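Local atomic coordinates of gamma-glutamyltransferase 1 Threonine peptidase. MEROPS family T03 (Pseudomonas nitroreducens, PDB entry 5ZJG), a protein that probably transfers the gamma-glutamyl group of glutathione and related peptides to amino acids, or releases it to water as glutamate. Residues 1-6 against 15-20; 73-78 against 95-100; 89-94 against 165-170; 19-24 against 38-43. All coordinates share one frame; numbering follows the deposited sequence.

Contact 1 (1-6 against 15-20); sequences TTHFSI and SNTYTL. With GLY (glycine), chain G.
Phe-4 and Asn-16 face each other as a hydrogen-bonded pair in the beta hairpin of strands 2-7 and 13-19, which begins at the N-terminal threonine characteristic of this Ntn-hydrolase. Phe-4 N donates to Asn-16 O at 2.9 Å, and Asn-16 N returns a bond to Phe-4 O. On the same side of the hairpin, Asn-16 CB sits 3.9 Å from the centroid of the Phe-4 ring, over its face but shifted toward the rim, a CH-pi contact. The amide and ring planes are 27° apart, and Asn-16 ND2 lies 3.6 Å from Phe-4 CE2. Asn-16 OD1 is bonded to an aromatic side chain of the other protein chain, a strand of which pairs antiparallel with this hairpin across the interface.

His-3 projects from the other face, beside Thr-17 and Ser-15. Its CG is anti to the backbone N (chi1 -179°), and the His-3 and Thr-17 side chains cross at about a right angle. ND1 and Thr-17 OG1 are 2.6 Å apart in a hydrogen bond at the ring edge; NE2 donates, near the ring plane, to Ser-5 OG at 3.0 Å, which is itself hydrogen-bonded to Gln-168 O. Two edge bonds therefore fix the ring's rotation. At Thr-1, the probable nucleophile, one water accepts from both segments: from Thr-1 N at 2.9 Å and from Leu-20 N at 3.1 Å.

Contact 2 (73-78 against 95-100); sequences SMSPSI and SRIFTS. With GLY (glycine), chain E.
At the probable L-glutamate site, the binding loop at Ser-73 rests on Ile-97 near the start of helix 97-109. Ile-97 buries more surface here than any other residue of 95-100, and each of its branches meets a different part of the loop: CG2 comes 3.3 Å from the carbonyl Ser-73 O, while CD1 lies 3.9 Å from Met-74 CG, the two side chains lying side by side and pointing the same way. No hydrogen bond crosses between 73-78 and 95-100, so this interface is held by packing.

Phe-98 adds a ring edge. With chi1 at 50°, its CG stands between the backbone N and the carbonyl carbon, and CE2 ends 3.6 Å from Ser-73 OG. In the fold, the loop leads into the hairpin of strands 77-81 and 84-90, after which the chain returns in helix 97-109, laying the start of the helix against the loop.

The loop is braced internally by Ser-75 OG, which donates to Ser-73 O at 2.8 Å from 43° above the carbonyl plane; the same OG lies 3.7 Å from Phe-98 CB. An alanine at Ser-75 is likely to leave the Ser-73 carbonyl without this donor and the loop freer to turn beside Phe-98. On the ligand side, Ser-73 N donates to O of the bound glycine of chain E at 2.7 Å, with an N-H...O angle of 165°.

Contact 3 (89-94 against 165-170); sequences LGTPGG and GDIQAI. With GLY (glycine), chain G.
Thr-91 and Ile-167 cross obliquely, and the hydroxyl and the carbon side of the threonine do different work. Chi1 of 180° places OG1 anti to the backbone N, where it accepts from Asp-166 N at 2.8 Å in a nearly straight bond (170°). The same hydroxyl donates to Pro-92 O, in the carbonyl plane and on a lone pair, so its proton and an acceptor site are both used. Beside this polar grip, Thr-91 CB touches Ile-167 CD1 at 3.6 Å, with CG2 next to it. With a valine in place of Thr-91, the amide of Asp-166 would probably be left without its acceptor and the Pro-92 carbonyl without its donor.

Pro-92 lies slantwise to Asp-166, its ring CG 3.6 Å from Asp-166 CB. Gly-165 passes close by: its CA lies 3.4 Å from Pro-92 O, and a beta carbon there would collide with Thr-91 OG1. Toward the strands, Gln-168 N donates to Gly-90 O at 3.2 Å, and Leu-89 CB meets Ala-169 CB at 4.0 Å.

Beyond Pro-92, the N-H groups of Gly-93 and Gly-94 both point at one oxygen, OXT of the chain G glycine, a pattern resembling an oxyanion hole, although the modelled distances are too short to be trusted.

The touching parts, 89-92 and 165-169, run 159° apart, in keeping with neighbouring antiparallel strands 84-90 and 168-173. Helix 97-109 covers one side, Thr-91 packing on Ile-97 and Ile-101, Leu-89 and Ile-167 on Val-104, while Ile-170 packs on strand 2-7.

Contact 4 (19-24 against 38-43); sequences TLNWDF and NDEMDD. With GLY (glycine), chain E; GLY (glycine), chain F.
With CG anti to the backbone N (chi1 -168°), the Asn-21 amide reaches Asp-39, while chi1 of 63° sets the Asp-39 carboxylate between its own N and carbonyl carbon, bringing it back to the Trp-22 backbone. Asn-21 ND2 donates to Asp-39 O at 3.0 Å, straight at 179° and in the amide's own plane, though it meets the carbonyl from above its plane. Asp-39 OD1 accepts from Trp-22 N at 3.1 Å through its syn lone pair. Between the backbones, Asp-39 N donates to Leu-20 O at 2.9 Å. An ST turn at Thr-19 and an Asx turn at Asn-38 shape the two loops.

With ND2 bonded to Asp-39 O, Asn-21 OD1 accepts from N of the chain E glycine at 2.8 Å. The same glycine N donates to Asp-43 OD2 at 2.6 Å, and Glu-40 OE2 lies 2.8 Å from that glycine N. A water links Asn-21 ND2, Trp-22 NE1, Asp-42 OD2 and Asp-43 OD1. Basic side chains of the other protein chain form salt bridges with Glu-40 OE2 and Asp-43 OD2. Acidic and amide oxygens gathered round an amino group are consistent with the L-glutamate site of gamma-glutamyltransferases, recognising the substrate's alpha-amino end.

All four contacts are buried, but contacts 2 and 3 are centred about 5 Å from the middle of the chain, contact 1 about 9 Å and contact 4 about 15 Å, where Trp-22 is partly exposed. Contacts 2 and 3 reach the same four-stranded sheet and the start of helix 97-109, and touch where Ile-97 meets Thr-91 and Pro-92. Contacts 1 and 4 share Thr-19 and Leu-20, strand end passing into loop. Chemistry follows place: paired backbone bonds in contact 1, packing without a crossing hydrogen bond in contact 2, a hydroxyl-centred link in contact 3, carboxylates and amides in contact 4. Contacts 1 and 3 meet one bound glycine, contacts 2 and 4 another.

Contact 1 (1-6 against 15-20)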
# COMPACT_ATOMS: atom_id res chain seq x y z
N THR B 1 -3.74 2.06 5.05
CA THR B 1 -2.69 2.34 4.06
C THR B 1 -2.93 3.70 3.46
O THR B 1 -4.09 4.14 3.40
CB THR B 1 -2.70 1.26 2.98
OG1 THR B 1 -2.61 -0.04 3.61
CG2 THR B 1 -1.58 1.47 1.95
N THR B 2 -1.87 4.35 2.96
CA THR B 2 -2.05 5.53 2.11
C THR B 2 -0.90 5.66 1.11
O THR B 2 0.14 5.01 1.24
CB THR B 2 -2.17 6.81 2.94
OG1 THR B 2 -2.59 7.88 2.07
CG2 THR B 2 -0.86 7.18 3.62
N HIS B 3 -1.11 6.47 0.08
CA HIS B 3 -0.14 6.61 -1.00
C HIS B 3 0.03 8.06 -1.40
O HIS B 3 -0.95 8.81 -1.42
CB HIS B 3 -0.58 5.83 -2.26
CG HIS B 3 0.41 5.94 -3.37
ND1 HIS B 3 1.49 5.09 -3.50
CD2 HIS B 3 0.52 6.84 -4.39
CE1 HIS B 3 2.23 5.47 -4.52
NE2 HIS B 3 1.65 6.51 -5.10
N PHE B 4 1.27 8.45 -1.77
CA PHE B 4 1.50 9.75 -2.40
C PHE B 4 2.54 9.63 -3.51
O PHE B 4 3.38 8.72 -3.55
CB PHE B 4 1.90 10.81 -1.39
CG PHE B 4 3.15 10.53 -0.63
CD1 PHE B 4 4.39 10.90 -1.15
CD2 PHE B 4 3.10 9.93 0.63
CE1 PHE B 4 5.57 10.65 -0.43
CE2 PHE B 4 4.26 9.70 1.35
CZ PHE B 4 5.49 10.07 0.82
N SER B 5 2.46 10.57 -4.45
CA SER B 5 3.22 10.57 -5.68
C SER B 5 3.84 11.94 -5.84
O SER B 5 3.18 12.94 -5.56
CB SER B 5 2.32 10.26 -6.89
OG SER B 5 1.82 8.94 -6.81
N ILE B 6 5.10 12.00 -6.27
CA ILE B 6 5.82 13.27 -6.40
C ILE B 6 6.70 13.21 -7.64
O ILE B 6 7.33 12.20 -7.93
CB ILE B 6 6.70 13.59 -5.17
CG1 ILE B 6 5.82 13.75 -3.91
CG2 ILE B 6 7.52 14.85 -5.40
CD1 ILE B 6 6.58 13.82 -2.61
N SER B 15 7.17 7.42 -5.78
CA SER B 15 5.85 6.86 -5.55
C SER B 15 5.96 6.05 -4.27
O SER B 15 6.77 5.13 -4.20
CB SER B 15 5.46 5.98 -6.75
OG SER B 15 4.08 5.68 -6.79
N ASN B 16 5.21 6.44 -3.23
CA ASN B 16 5.40 5.92 -1.89
C ASN B 16 4.06 5.46 -1.31
O ASN B 16 3.15 6.27 -1.13
CB ASN B 16 6.04 6.95 -0.97
CG ASN B 16 6.44 6.33 0.35
OD1 ASN B 16 7.54 5.82 0.46
ND2 ASN B 16 5.56 6.35 1.32
N THR B 17 3.96 4.16 -0.99
CA THR B 17 2.82 3.61 -0.28
C THR B 17 3.30 3.15 1.08
O THR B 17 4.28 2.41 1.17
CB THR B 17 2.20 2.43 -1.04
OG1 THR B 17 2.06 2.74 -2.46
CG2 THR B 17 0.81 2.09 -0.44
N TYR B 18 2.63 3.58 2.15
CA TYR B 18 3.03 3.05 3.46
C TYR B 18 1.79 2.96 4.34
O TYR B 18 0.70 3.40 3.96
CB TYR B 18 4.18 3.86 4.07
CG TYR B 18 3.90 5.27 4.59
CD1 TYR B 18 2.86 6.06 4.07
CD2 TYR B 18 4.71 5.82 5.56
CE1 TYR B 18 2.63 7.35 4.57
CE2 TYR B 18 4.49 7.09 6.07
CZ TYR B 18 3.47 7.86 5.56
OH TYR B 18 3.23 9.10 6.06
N THR B 19 1.93 2.28 5.47
CA THR B 19 0.71 1.82 6.13
C THR B 19 0.98 1.35 7.55
O THR B 19 2.10 0.99 7.91
CB THR B 19 0.08 0.68 5.33
OG1 THR B 19 -1.20 0.36 5.87
CG2 THR B 19 0.98 -0.55 5.34
N LEU B 20 -0.10 1.30 8.34
CA LEU B 20 -0.18 0.54 9.57
C LEU B 20 -0.89 -0.80 9.38
O LEU B 20 -0.97 -1.60 10.32
CB LEU B 20 -0.92 1.34 10.63
CG LEU B 20 -0.27 2.61 11.17
CD1 LEU B 20 -1.27 3.27 12.12
CD2 LEU B 20 1.03 2.26 11.91
N GLY G . -7.38 -0.47 3.71
CA GLY G . -6.04 0.06 3.64
C GLY G . -5.07 -0.96 3.11
O GLY G . -4.65 -1.88 3.82
OXT GLY G . -4.65 -0.88 1.96
O HOH W 1 -3.08 2.00 7.84

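Contact 2 (73-78 against 95-100)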
# COMPACT_ATOMS: atom_id res chain seq x y z
N SER B 73 0.37 -6.27 -0.75
CA SER B 73 -0.20 -5.92 -2.04
C SER B 73 0.17 -4.51 -2.47
O SER B 73 -0.24 -4.07 -3.55
CB SER B 73 -1.73 -6.06 -1.99
OG SER B 73 -2.10 -7.39 -1.64
N MET B 74 0.92 -3.78 -1.65
CA MET B 74 1.22 -2.39 -1.99
C MET B 74 2.11 -2.34 -3.22
O MET B 74 3.08 -3.09 -3.35
CB MET B 74 1.91 -1.67 -0.83
CG MET B 74 1.06 -1.49 0.42
SD MET B 74 1.90 -0.55 1.68
CE MET B 74 3.06 -1.77 2.31
N SER B 75 1.79 -1.44 -4.13
CA SER B 75 2.38 -1.44 -5.47
C SER B 75 2.65 -0.01 -5.94
O SER B 75 2.15 0.41 -6.99
CB SER B 75 1.46 -2.16 -6.45
OG SER B 75 1.02 -3.42 -5.98
N PRO B 76 3.48 0.75 -5.21
CA PRO B 76 3.84 2.09 -5.71
C PRO B 76 4.50 1.97 -7.07
O PRO B 76 5.36 1.11 -7.29
CB PRO B 76 4.80 2.63 -4.64
CG PRO B 76 5.37 1.38 -3.99
CD PRO B 76 4.22 0.40 -3.98
N SER B 77 4.02 2.77 -8.03
CA SER B 77 4.36 2.54 -9.43
C SER B 77 4.83 3.82 -10.12
O SER B 77 4.37 4.92 -9.81
CB SER B 77 3.16 1.98 -10.19
OG SER B 77 2.82 0.65 -9.74
N ILE B 78 5.74 3.65 -11.07
CA ILE B 78 6.19 4.72 -11.95
C ILE B 78 6.22 4.16 -13.37
O ILE B 78 6.95 3.21 -13.64
CB ILE B 78 7.59 5.25 -11.58
CG1 ILE B 78 7.60 5.85 -10.17
CG2 ILE B 78 8.06 6.29 -12.61
CD1 ILE B 78 8.97 6.17 -9.63
N SER B 95 -5.72 -6.04 -0.48
CA SER B 95 -5.68 -6.93 -1.63
C SER B 95 -6.31 -6.34 -2.88
O SER B 95 -6.23 -6.98 -3.92
CB SER B 95 -6.38 -8.26 -1.31
OG SER B 95 -7.75 -8.06 -1.02
N ARG B 96 -6.92 -5.16 -2.80
CA ARG B 96 -7.46 -4.45 -3.96
C ARG B 96 -6.44 -3.52 -4.63
O ARG B 96 -6.75 -2.95 -5.68
CB ARG B 96 -8.67 -3.62 -3.52
CG ARG B 96 -9.96 -4.39 -3.19
CD ARG B 96 -9.81 -5.39 -2.03
NE ARG B 96 -11.13 -5.71 -1.48
CZ ARG B 96 -11.37 -6.66 -0.57
NH1 ARG B 96 -10.38 -7.41 -0.10
NH2 ARG B 96 -12.61 -6.85 -0.14
N ILE B 97 -5.24 -3.36 -4.07
CA ILE B 97 -4.34 -2.30 -4.54
C ILE B 97 -3.96 -2.52 -5.99
O ILE B 97 -4.07 -1.62 -6.82
CB ILE B 97 -3.10 -2.22 -3.64
CG1 ILE B 97 -3.50 -1.59 -2.31
CG2 ILE B 97 -1.97 -1.43 -4.33
CD1 ILE B 97 -2.42 -1.70 -1.24
N PHE B 98 -3.44 -3.70 -6.31
CA PHE B 98 -2.92 -3.86 -7.67
C PHE B 98 -4.03 -4.08 -8.70
O PHE B 98 -3.81 -3.75 -9.87
CB PHE B 98 -1.87 -4.97 -7.75
CG PHE B 98 -2.29 -6.26 -7.12
CD1 PHE B 98 -3.06 -7.17 -7.82
CD2 PHE B 98 -1.88 -6.59 -5.82
CE1 PHE B 98 -3.43 -8.40 -7.24
CE2 PHE B 98 -2.26 -7.78 -5.26
CZ PHE B 98 -3.03 -8.68 -5.97
N THR B 99 -5.21 -4.60 -8.32
CA THR B 99 -6.32 -4.57 -9.28
C THR B 99 -6.81 -3.15 -9.53
O THR B 99 -7.20 -2.82 -10.66
CB THR B 99 -7.49 -5.44 -8.82
OG1 THR B 99 -8.00 -4.99 -7.56
CG2 THR B 99 -7.04 -6.90 -8.71
N SER B 100 -6.75 -2.29 -8.52
CA SER B 100 -7.15 -0.89 -8.73
C SER B 100 -6.17 -0.17 -9.65
O SER B 100 -6.58 0.58 -10.54
CB SER B 100 -7.28 -0.17 -7.39
OG SER B 100 -8.57 -0.39 -6.84
N GLY E . -1.45 -4.26 4.72
CA GLY E . -1.95 -4.39 3.36
C GLY E . -0.82 -4.62 2.38
O GLY E . -1.01 -5.08 1.25
OXT GLY E . 0.33 -4.35 2.72

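Contact 3 (89-94 against 165-170)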
# COMPACT_ATOMS: atom_id res chain seq x y z
N LEU B 89 1.84 6.65 -9.87
CA LEU B 89 0.57 6.36 -9.21
C LEU B 89 0.73 5.25 -8.19
O LEU B 89 1.68 4.47 -8.23
CB LEU B 89 -0.53 5.96 -10.22
CG LEU B 89 -0.46 4.58 -10.89
CD1 LEU B 89 -1.75 4.30 -11.65
CD2 LEU B 89 0.72 4.48 -11.84
N GLY B 90 -0.24 5.20 -7.28
CA GLY B 90 -0.35 4.14 -6.29
C GLY B 90 -1.62 4.37 -5.50
O GLY B 90 -2.32 5.36 -5.71
N THR B 91 -1.92 3.43 -4.60
CA THR B 91 -3.17 3.47 -3.85
C THR B 91 -3.09 2.57 -2.63
O THR B 91 -2.36 1.57 -2.63
CB THR B 91 -4.36 3.02 -4.72
OG1 THR B 91 -5.56 3.07 -3.94
CG2 THR B 91 -4.15 1.59 -5.26
N PRO B 92 -3.86 2.87 -1.59
CA PRO B 92 -4.14 1.90 -0.55
C PRO B 92 -5.23 0.95 -1.01
O PRO B 92 -5.78 1.09 -2.10
CB PRO B 92 -4.65 2.78 0.59
CG PRO B 92 -5.36 3.88 -0.12
CD PRO B 92 -4.45 4.18 -1.28
N GLY B 93 -5.56 -0.01 -0.14
CA GLY B 93 -6.68 -0.88 -0.42
C GLY B 93 -6.42 -2.35 -0.16
O GLY B 93 -7.20 -3.19 -0.63
N GLY B 94 -5.35 -2.69 0.55
CA GLY B 94 -5.09 -4.10 0.83
C GLY B 94 -5.02 -4.90 -0.45
O GLY B 94 -4.35 -4.51 -1.41
N GLY B 165 -9.91 1.91 -2.80
CA GLY B 165 -8.67 2.61 -3.05
C GLY B 165 -8.78 4.11 -2.88
O GLY B 165 -9.83 4.69 -2.60
N ASP B 166 -7.63 4.75 -3.10
CA ASP B 166 -7.47 6.20 -3.00
C ASP B 166 -6.26 6.56 -3.87
O ASP B 166 -5.15 6.81 -3.37
CB ASP B 166 -7.28 6.63 -1.54
CG ASP B 166 -7.28 8.15 -1.35
OD1 ASP B 166 -7.51 8.89 -2.32
OD2 ASP B 166 -7.05 8.59 -0.19
N ILE B 167 -6.47 6.54 -5.18
CA ILE B 167 -5.38 6.72 -6.12
C ILE B 167 -4.88 8.16 -6.02
O ILE B 167 -5.68 9.10 -5.95
CB ILE B 167 -5.84 6.41 -7.55
CG1 ILE B 167 -6.16 4.91 -7.71
CG2 ILE B 167 -4.78 6.83 -8.53
CD1 ILE B 167 -4.99 4.05 -8.15
N GLN B 168 -3.57 8.33 -6.02
CA GLN B 168 -2.93 9.64 -6.12
C GLN B 168 -1.94 9.54 -7.27
O GLN B 168 -1.03 8.71 -7.24
CB GLN B 168 -2.20 10.04 -4.84
CG GLN B 168 -3.09 10.07 -3.61
CD GLN B 168 -4.16 11.10 -3.69
OE1 GLN B 168 -3.99 12.14 -4.33
NE2 GLN B 168 -5.27 10.84 -3.01
N ALA B 169 -2.15 10.34 -8.32
CA ALA B 169 -1.42 10.15 -9.57
C ALA B 169 -0.90 11.48 -10.11
O ALA B 169 -1.50 12.55 -9.91
CB ALA B 169 -2.29 9.49 -10.65
N ILE B 170 0.20 11.37 -10.85
CA ILE B 170 0.78 12.50 -11.58
C ILE B 170 1.03 12.02 -13.00
O ILE B 170 1.64 10.97 -13.20
CB ILE B 170 2.10 12.98 -10.96
CG1 ILE B 170 1.87 13.54 -9.55
CG2 ILE B 170 2.78 14.04 -11.85
CD1 ILE B 170 3.15 13.77 -8.79
N GLY G . -7.38 -0.47 3.71
CA GLY G . -6.04 0.06 3.64
C GLY G . -5.07 -0.96 3.11
O GLY G . -4.65 -1.88 3.82
OXT GLY G . -4.65 -0.88 1.96

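Contact 4 (19-24 against 38-43)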
# COMPACT_ATOMS: atom_id res chain seq x y z
N THR B 19 1.93 2.28 5.47
CA THR B 19 0.71 1.82 6.13
C THR B 19 0.98 1.35 7.55
O THR B 19 2.10 0.99 7.91
CB THR B 19 0.08 0.68 5.33
OG1 THR B 19 -1.20 0.36 5.87
CG2 THR B 19 0.98 -0.55 5.34
N LEU B 20 -0.10 1.30 8.34
CA LEU B 20 -0.18 0.54 9.57
C LEU B 20 -0.89 -0.80 9.38
O LEU B 20 -0.97 -1.60 10.32
CB LEU B 20 -0.92 1.34 10.63
CG LEU B 20 -0.27 2.61 11.17
CD1 LEU B 20 -1.27 3.27 12.12
CD2 LEU B 20 1.03 2.26 11.91
N ASN B 21 -1.37 -1.04 8.16
CA ASN B 21 -2.31 -2.07 7.74
C ASN B 21 -3.72 -1.55 7.94
O ASN B 21 -4.15 -0.69 7.17
CB ASN B 21 -2.07 -3.43 8.42
CG ASN B 21 -2.88 -4.53 7.76
OD1 ASN B 21 -3.42 -4.34 6.66
ND2 ASN B 21 -2.96 -5.69 8.39
N TRP B 22 -4.48 -2.02 8.92
CA TRP B 22 -5.83 -1.49 9.05
C TRP B 22 -5.79 -0.09 9.66
O TRP B 22 -4.74 0.41 10.05
CB TRP B 22 -6.69 -2.47 9.84
CG TRP B 22 -6.94 -3.65 8.98
CD1 TRP B 22 -6.16 -4.76 8.89
CD2 TRP B 22 -7.98 -3.80 8.01
NE1 TRP B 22 -6.68 -5.62 7.95
CE2 TRP B 22 -7.79 -5.05 7.39
CE3 TRP B 22 -9.06 -3.00 7.60
CZ2 TRP B 22 -8.65 -5.53 6.40
CZ3 TRP B 22 -9.91 -3.49 6.62
CH2 TRP B 22 -9.70 -4.73 6.03
N ASP B 23 -6.94 0.57 9.67
CA ASP B 23 -7.01 1.94 10.16
C ASP B 23 -6.58 2.00 11.62
O ASP B 23 -7.15 1.33 12.48
CB ASP B 23 -8.43 2.49 10.01
CG ASP B 23 -8.87 2.57 8.55
OD1 ASP B 23 -8.07 3.00 7.69
OD2 ASP B 23 -10.01 2.18 8.27
N PHE B 24 -5.54 2.79 11.87
CA PHE B 24 -4.94 2.96 13.19
C PHE B 24 -4.22 1.71 13.66
O PHE B 24 -3.92 1.60 14.86
CB PHE B 24 -5.97 3.39 14.24
CG PHE B 24 -6.70 4.65 13.89
CD1 PHE B 24 -6.05 5.88 13.93
CD2 PHE B 24 -8.03 4.62 13.52
CE1 PHE B 24 -6.72 7.04 13.59
CE2 PHE B 24 -8.70 5.77 13.19
CZ PHE B 24 -8.04 6.98 13.23
N ASN B 38 1.65 -0.70 14.03
CA ASN B 38 0.99 -1.44 12.98
C ASN B 38 0.36 -2.73 13.49
O ASN B 38 0.72 -3.26 14.54
CB ASN B 38 2.00 -1.78 11.89
CG ASN B 38 3.03 -2.78 12.33
OD1 ASN B 38 2.82 -4.00 12.23
ND2 ASN B 38 4.15 -2.28 12.85
N ASP B 39 -0.60 -3.24 12.71
CA ASP B 39 -1.07 -4.62 12.86
C ASP B 39 -0.78 -5.35 11.55
O ASP B 39 -1.63 -6.07 11.01
CB ASP B 39 -2.54 -4.69 13.31
CG ASP B 39 -3.56 -4.10 12.34
OD1 ASP B 39 -3.21 -3.44 11.35
OD2 ASP B 39 -4.77 -4.27 12.61
N GLU B 40 0.46 -5.21 11.07
CA GLU B 40 0.88 -5.80 9.81
C GLU B 40 0.98 -7.32 9.87
O GLU B 40 1.00 -7.97 8.82
CB GLU B 40 2.21 -5.21 9.37
CG GLU B 40 2.30 -4.90 7.90
CD GLU B 40 1.50 -3.66 7.49
OE1 GLU B 40 1.78 -2.55 7.98
OE2 GLU B 40 0.59 -3.79 6.65
N MET B 41 1.07 -7.90 11.06
CA MET B 41 1.26 -9.35 11.13
C MET B 41 0.11 -10.10 10.48
O MET B 41 0.29 -11.25 10.08
CB MET B 41 1.42 -9.79 12.58
CG MET B 41 2.71 -9.28 13.25
SD MET B 41 4.22 -10.05 12.61
CE MET B 41 4.17 -11.68 13.34
N ASP B 42 -1.07 -9.49 10.36
CA ASP B 42 -2.19 -10.20 9.76
C ASP B 42 -2.01 -10.42 8.26
O ASP B 42 -2.81 -11.17 7.67
CB ASP B 42 -3.51 -9.45 10.01
CG ASP B 42 -4.74 -10.25 9.57
OD1 ASP B 42 -5.04 -11.30 10.17
OD2 ASP B 42 -5.40 -9.83 8.59
N ASP B 43 -1.00 -9.81 7.64
CA ASP B 43 -0.71 -10.04 6.23
C ASP B 43 0.05 -11.35 6.01
O ASP B 43 0.10 -11.83 4.87
CB ASP B 43 0.06 -8.84 5.65
CG ASP B 43 -0.85 -7.71 5.22
OD1 ASP B 43 -2.09 -7.91 5.22
OD2 ASP B 43 -0.32 -6.62 4.90
N GLY E . -1.45 -4.26 4.72
CA GLY E . -1.95 -4.39 3.36
C GLY E . -0.82 -4.62 2.38
O GLY E . -1.01 -5.08 1.25
OXT GLY E . 0.33 -4.35 2.72
N GLY F . -10.45 -0.23 5.63
CA GLY F . -9.55 -0.83 4.67
C GLY F . -8.14 -0.31 4.79
O GLY F . -7.73 0.20 5.83
O HOH W 2 -4.43 -7.78 7.09